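Local atomic coordinates of putative epimerase (Burkholderia cenocepacia, PDB entry 4LW8), a protein that probably acts as an NAD(P)-dependent epimerase or dehydratase on a nucleotide sugar, in the biosynthesis of the lipopolysaccharide O-antigen. Residues A[200-205]-A[255-260]; A[216-221]-A[259-264]. All coordinates share one frame; numbering follows the deposited sequence.

Contact 1: residues A[200-205]-A[255-260]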
loop_
_atom_site.group_PDB
_atom_site.type_symbol
_atom_site.label_atom_id
_atom_site.label_comp_id
_atom_site.label_asym_id
_atom_site.label_seq_id
_atom_site.Cartn_x
_atom_site.Cartn_y
_atom_site.Cartn_z
ATOM N N PRO A 200 17.820 13.653 -18.780
ATOM C CA PRO A 200 18.319 15.030 -18.632
ATOM C C PRO A 200 19.806 15.114 -18.249
ATOM O O PRO A 200 20.500 16.049 -18.666
ATOM C CB PRO A 200 17.428 15.605 -17.524
ATOM C CG PRO A 200 16.120 14.856 -17.706
ATOM C CD PRO A 200 16.548 13.453 -18.052
ATOM N N LYS A 201 20.294 14.143 -17.487
ATOM C CA LYS A 201 21.717 14.089 -17.149
ATOM C C LYS A 201 22.559 13.915 -18.418
ATOM O O LYS A 201 23.529 14.648 -18.639
ATOM C CB LYS A 201 21.977 12.950 -16.158
ATOM C CG LYS A 201 23.411 12.840 -15.620
ATOM C CD LYS A 201 23.625 11.474 -14.939
ATOM C CE LYS A 201 25.074 11.263 -14.501
ATOM N NZ LYS A 201 25.334 9.872 -13.988
ATOM N N LEU A 202 22.157 12.967 -19.265
ATOM C CA LEU A 202 22.817 12.722 -20.547
ATOM C C LEU A 202 22.760 13.965 -21.431
ATOM O O LEU A 202 23.774 14.378 -22.000
ATOM C CB LEU A 202 22.167 11.544 -21.274
ATOM C CG LEU A 202 22.708 10.129 -21.049
ATOM C CD1 LEU A 202 23.017 9.887 -19.594
ATOM C CD2 LEU A 202 21.689 9.116 -21.535
ATOM N N VAL A 203 21.572 14.555 -21.553
ATOM C CA VAL A 203 21.403 15.768 -22.361
ATOM C C VAL A 203 22.294 16.907 -21.847
ATOM O O VAL A 203 22.960 17.583 -22.632
ATOM C CB VAL A 203 19.921 16.221 -22.390
ATOM C CG1 VAL A 203 19.783 17.657 -22.916
ATOM C CG2 VAL A 203 19.100 15.257 -23.227
ATOM N N ALA A 204 22.316 17.106 -20.530
ATOM C CA ALA A 204 23.125 18.167 -19.929
ATOM C C ALA A 204 24.602 17.981 -20.260
ATOM O O ALA A 204 25.302 18.944 -20.577
ATOM C CB ALA A 204 22.925 18.216 -18.422
ATOM N N HIS A 205 25.073 16.741 -20.206
ATOM C CA HIS A 205 26.469 16.474 -20.531
ATOM C C HIS A 205 26.762 16.784 -21.996
ATOM O O HIS A 205 27.732 17.477 -22.304
ATOM C CB HIS A 205 26.856 15.023 -20.227
ATOM C CG HIS A 205 27.116 14.751 -18.777
ATOM N ND1 HIS A 205 26.132 14.819 -17.810
ATOM C CD2 HIS A 205 28.259 14.423 -18.124
ATOM C CE1 HIS A 205 26.653 14.523 -16.633
ATOM N NE2 HIS A 205 27.945 14.291 -16.795
ATOM N N TYR A 255 14.268 1.476 -25.465
ATOM C CA TYR A 255 15.589 1.888 -25.922
ATOM C C TYR A 255 16.671 1.546 -24.900
ATOM O O TYR A 255 16.494 1.781 -23.705
ATOM C CB TYR A 255 15.617 3.399 -26.182
ATOM C CG TYR A 255 14.759 3.920 -27.324
ATOM C CD1 TYR A 255 15.184 3.830 -28.642
ATOM C CD2 TYR A 255 13.526 4.502 -27.073
ATOM C CE1 TYR A 255 14.403 4.327 -29.679
ATOM C CE2 TYR A 255 12.740 5.000 -28.098
ATOM C CZ TYR A 255 13.180 4.910 -29.395
ATOM O OH TYR A 255 12.385 5.405 -30.406
ATOM N N SER A 256 17.792 1.002 -25.363
ATOM C CA SER A 256 18.947 0.811 -24.494
ATOM C C SER A 256 19.678 2.137 -24.318
ATOM O O SER A 256 19.515 3.052 -25.124
ATOM C CB SER A 256 19.897 -0.225 -25.078
ATOM O OG SER A 256 20.511 0.267 -26.256
ATOM N N LEU A 257 20.515 2.230 -23.290
ATOM C CA LEU A 257 21.319 3.432 -23.079
ATOM C C LEU A 257 22.283 3.654 -24.250
ATOM O O LEU A 257 22.614 4.786 -24.596
ATOM C CB LEU A 257 22.078 3.330 -21.763
ATOM C CG LEU A 257 22.167 4.578 -20.890
ATOM C CD1 LEU A 257 20.873 5.389 -20.919
ATOM C CD2 LEU A 257 22.495 4.140 -19.472
ATOM N N LYS A 258 22.699 2.559 -24.873
ATOM C CA LYS A 258 23.557 2.608 -26.051
ATOM C C LYS A 258 22.848 3.287 -27.226
ATOM O O LYS A 258 23.455 4.082 -27.943
ATOM C CB LYS A 258 23.999 1.193 -26.449
ATOM C CG LYS A 258 25.052 1.141 -27.549
ATOM C CD LYS A 258 25.328 -0.292 -28.013
ATOM C CE LYS A 258 26.348 -0.322 -29.154
ATOM N NZ LYS A 258 26.513 -1.685 -29.750
ATOM N N GLU A 259 21.571 2.970 -27.421
ATOM C CA GLU A 259 20.779 3.609 -28.472
ATOM C C GLU A 259 20.592 5.098 -28.191
ATOM O O GLU A 259 20.657 5.923 -29.106
ATOM C CB GLU A 259 19.399 2.951 -28.608
ATOM C CG GLU A 259 19.390 1.483 -29.063
ATOM C CD GLU A 259 17.989 0.875 -28.980
ATOM O OE1 GLU A 259 17.167 1.125 -29.891
ATOM O OE2 GLU A 259 17.700 0.163 -27.994
ATOM N N VAL A 260 20.373 5.437 -26.923
ATOM C CA VAL A 260 20.162 6.825 -26.539
ATOM C C VAL A 260 21.455 7.612 -26.739
ATOM O O VAL A 260 21.447 8.701 -27.328
ATOM C CB VAL A 260 19.677 6.945 -25.077
ATOM C CG1 VAL A 260 19.569 8.410 -24.672
ATOM C CG2 VAL A 260 18.322 6.267 -24.918
#

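Contact 2: residues A[216-221]-A[259-264]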
loop_
_atom_site.group_PDB
_atom_site.type_symbol
_atom_site.label_atom_id
_atom_site.label_comp_id
_atom_site.label_asym_id
_atom_site.label_seq_id
_atom_site.Cartn_x
_atom_site.Cartn_y
_atom_site.Cartn_z
ATOM N N GLY A 216 25.552 3.088 -15.810
ATOM C CA GLY A 216 25.448 1.663 -15.553
ATOM C C GLY A 216 25.583 0.884 -16.848
ATOM O O GLY A 216 26.214 1.357 -17.791
ATOM N N ASN A 217 24.964 -0.292 -16.911
ATOM C CA ASN A 217 24.994 -1.112 -18.118
ATOM C C ASN A 217 24.279 -0.417 -19.269
ATOM O O ASN A 217 23.235 0.199 -19.077
ATOM C CB ASN A 217 24.367 -2.491 -17.858
ATOM N N LEU A 218 24.846 -0.532 -20.464
ATOM C CA LEU A 218 24.353 0.169 -21.642
ATOM C C LEU A 218 23.401 -0.697 -22.458
ATOM O O LEU A 218 22.859 -0.251 -23.467
ATOM C CB LEU A 218 25.527 0.619 -22.520
ATOM C CG LEU A 218 26.610 1.434 -21.799
ATOM C CD1 LEU A 218 27.752 1.799 -22.743
ATOM C CD2 LEU A 218 26.010 2.690 -21.150
ATOM N N ASP A 219 23.218 -1.939 -22.028
ATOM C CA ASP A 219 22.437 -2.901 -22.795
ATOM C C ASP A 219 21.085 -3.146 -22.130
ATOM O O ASP A 219 20.380 -4.109 -22.443
ATOM C CB ASP A 219 23.228 -4.207 -22.966
ATOM C CG ASP A 219 23.530 -4.892 -21.639
ATOM O OD1 ASP A 219 23.525 -4.206 -20.589
ATOM O OD2 ASP A 219 23.819 -6.113 -21.653
ATOM N N VAL A 220 20.722 -2.254 -21.218
ATOM C CA VAL A 220 19.453 -2.359 -20.517
ATOM C C VAL A 220 18.426 -1.429 -21.172
ATOM O O VAL A 220 18.640 -0.226 -21.256
ATOM C CB VAL A 220 19.614 -2.020 -19.030
ATOM C CG1 VAL A 220 18.252 -1.929 -18.363
ATOM C CG2 VAL A 220 20.479 -3.088 -18.350
ATOM N N SER A 221 17.340 -2.010 -21.678
ATOM C CA SER A 221 16.356 -1.272 -22.486
ATOM C C SER A 221 15.104 -0.934 -21.696
ATOM O O SER A 221 14.560 -1.789 -20.988
ATOM C CB SER A 221 15.954 -2.073 -23.733
ATOM O OG SER A 221 17.054 -2.279 -24.600
ATOM N N GLU A 259 21.571 2.970 -27.421
ATOM C CA GLU A 259 20.779 3.609 -28.472
ATOM C C GLU A 259 20.592 5.098 -28.191
ATOM O O GLU A 259 20.657 5.923 -29.106
ATOM C CB GLU A 259 19.399 2.951 -28.608
ATOM C CG GLU A 259 19.390 1.483 -29.063
ATOM C CD GLU A 259 17.989 0.875 -28.980
ATOM O OE1 GLU A 259 17.167 1.125 -29.891
ATOM O OE2 GLU A 259 17.700 0.163 -27.994
ATOM N N VAL A 260 20.373 5.437 -26.923
ATOM C CA VAL A 260 20.162 6.825 -26.539
ATOM C C VAL A 260 21.455 7.612 -26.739
ATOM O O VAL A 260 21.447 8.701 -27.328
ATOM C CB VAL A 260 19.677 6.945 -25.077
ATOM C CG1 VAL A 260 19.569 8.410 -24.672
ATOM C CG2 VAL A 260 18.322 6.267 -24.918
ATOM N N LEU A 261 22.568 7.043 -26.277
ATOM C CA LEU A 261 23.874 7.654 -26.493
ATOM C C LEU A 261 24.131 7.877 -27.983
ATOM O O LEU A 261 24.607 8.934 -28.379
ATOM C CB LEU A 261 24.994 6.788 -25.890
ATOM C CG LEU A 261 25.040 6.758 -24.359
ATOM C CD1 LEU A 261 25.947 5.627 -23.842
ATOM C CD2 LEU A 261 25.490 8.122 -23.843
ATOM N N ALA A 262 23.799 6.889 -28.808
ATOM C CA ALA A 262 24.039 7.010 -30.244
ATOM C C ALA A 262 23.230 8.163 -30.849
ATOM O O ALA A 262 23.724 8.876 -31.726
ATOM C CB ALA A 262 23.721 5.706 -30.944
ATOM N N MET A 263 21.999 8.351 -30.368
ATOM C CA MET A 263 21.142 9.452 -30.823
ATOM C C MET A 263 21.733 10.812 -30.478
ATOM O O MET A 263 21.686 11.755 -31.277
ATOM C CB MET A 263 19.744 9.347 -30.210
ATOM C CG MET A 263 18.857 8.263 -30.801
ATOM S SD MET A 263 17.276 8.130 -29.919
ATOM C CE MET A 263 16.593 6.703 -30.742
ATOM N N LEU A 264 22.260 10.913 -29.265
ATOM C CA LEU A 264 22.804 12.169 -28.788
ATOM C C LEU A 264 24.128 12.461 -29.467
ATOM O O LEU A 264 24.434 13.621 -29.754
ATOM C CB LEU A 264 22.956 12.141 -27.268
ATOM C CG LEU A 264 21.636 12.237 -26.489
ATOM C CD1 LEU A 264 21.836 11.814 -25.041
ATOM C CD2 LEU A 264 21.075 13.662 -26.554
HETATM O O HOH W 1 16.247 -2.127 -27.402
#

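Contact 1: residues A[200-205]-A[255-260]
Leu202 meets Leu257 and Val260 through one methyl, CD2. Leu202 CD2 lies 3.9 Å from Leu257 CD1. The same CD2 lies 3.9 Å from Val260 CG1, so a single methyl bridges two residues three apart on the facing helix. The side chains of Leu202 and Val260 cross at about a right angle, while Leu257 meets Leu202 at a slant. Val260 offers CG1 because that branch stands anti to the backbone N (chi1 176°), beside the carbonyl carbon. The contact is small and purely apolar, and all three residues are buried.

The second shell fixes the start of the helix that carries Leu257 and Val260. Ser256 is its N-cap and forms a capping box with Glu259. Glu259 N donates to Ser256 OG at 3.1 Å. In return Ser256 N donates to Glu259 OE2 at 2.8 Å in a nearly straight bond (172°), which meets the carboxylate from above its plane. The negative carboxylate near the helix N-terminus probably suits the helix dipole.

On the other segment, His205 ND1 donates to Lys201 O at 2.7 Å, from above the carbonyl plane. That oxygen also accepts the ordinary helical bond from His205 N, so two donors grip it.

The contact joins helix 198-207 to the first turn of helix 257-268. Leu202 also packs on Leu264 of the latter helix and on Ile213 and Leu215 of strand 212-215. Helix 308-321 packs Met315 and Met319 on Val203, and Met319 also on Ala204.

Contact 2: residues A[216-221]-A[259-264]
Leu218 and Leu261 both hold CG anti to the carbonyl carbon and beside the backbone N (chi1 -53° and -71°). These torsions bring one methyl from each side chain together. Leu218 CD2 lies 4.0 Å from Leu261 CD1, and the two side chains cross at about a right angle. This is the apolar half of the contact, with both leucines partly exposed.

The polar half runs through a water. Ser221 OG and Glu259 OE2 are 4.2 Å apart, too far for a direct bond. The water accepts from Ser221 OG at 2.9 Å and donates to Glu259 OE2 at 2.8 Å. Glu259 OE2 also takes the backbone N-H of Ser256, so this carboxylate oxygen serves both the helix cap and the water bridge. The water thus ties the end of the loop to the start of the helix.

The arrangement is surface packing of a loop against a helix. The loop connects strand 212-215 to strand 221-226, and Asp219 within it forms a salt bridge with Lys287. Leu261 also touches Tyr206 of helix 198-207 and Ile272, while Ser221 packs on Ala254 and Ser256 of strand 254-256.

Overall arrangement
Contacts 1 and 2 use adjoining faces of helix 257-268, and their centres are about 6 Å apart. Contact 1 is buried and faces helix 198-207. Contact 2 lies at the surface and faces the loop at 216-221. They share Glu259 and Val260, but Val260 touches across contact 1 and Glu259 across contact 2. A probable backbone hydrogen bond from Lys258 N to Leu218 O, 3.1 Å long, joins the loop of contact 2 to the helix start in contact 1. Met263 CE also packs on Tyr255 CE1. The centres lie about 19 and 22 Å from the chain centre, and neither contact includes a bound ligand.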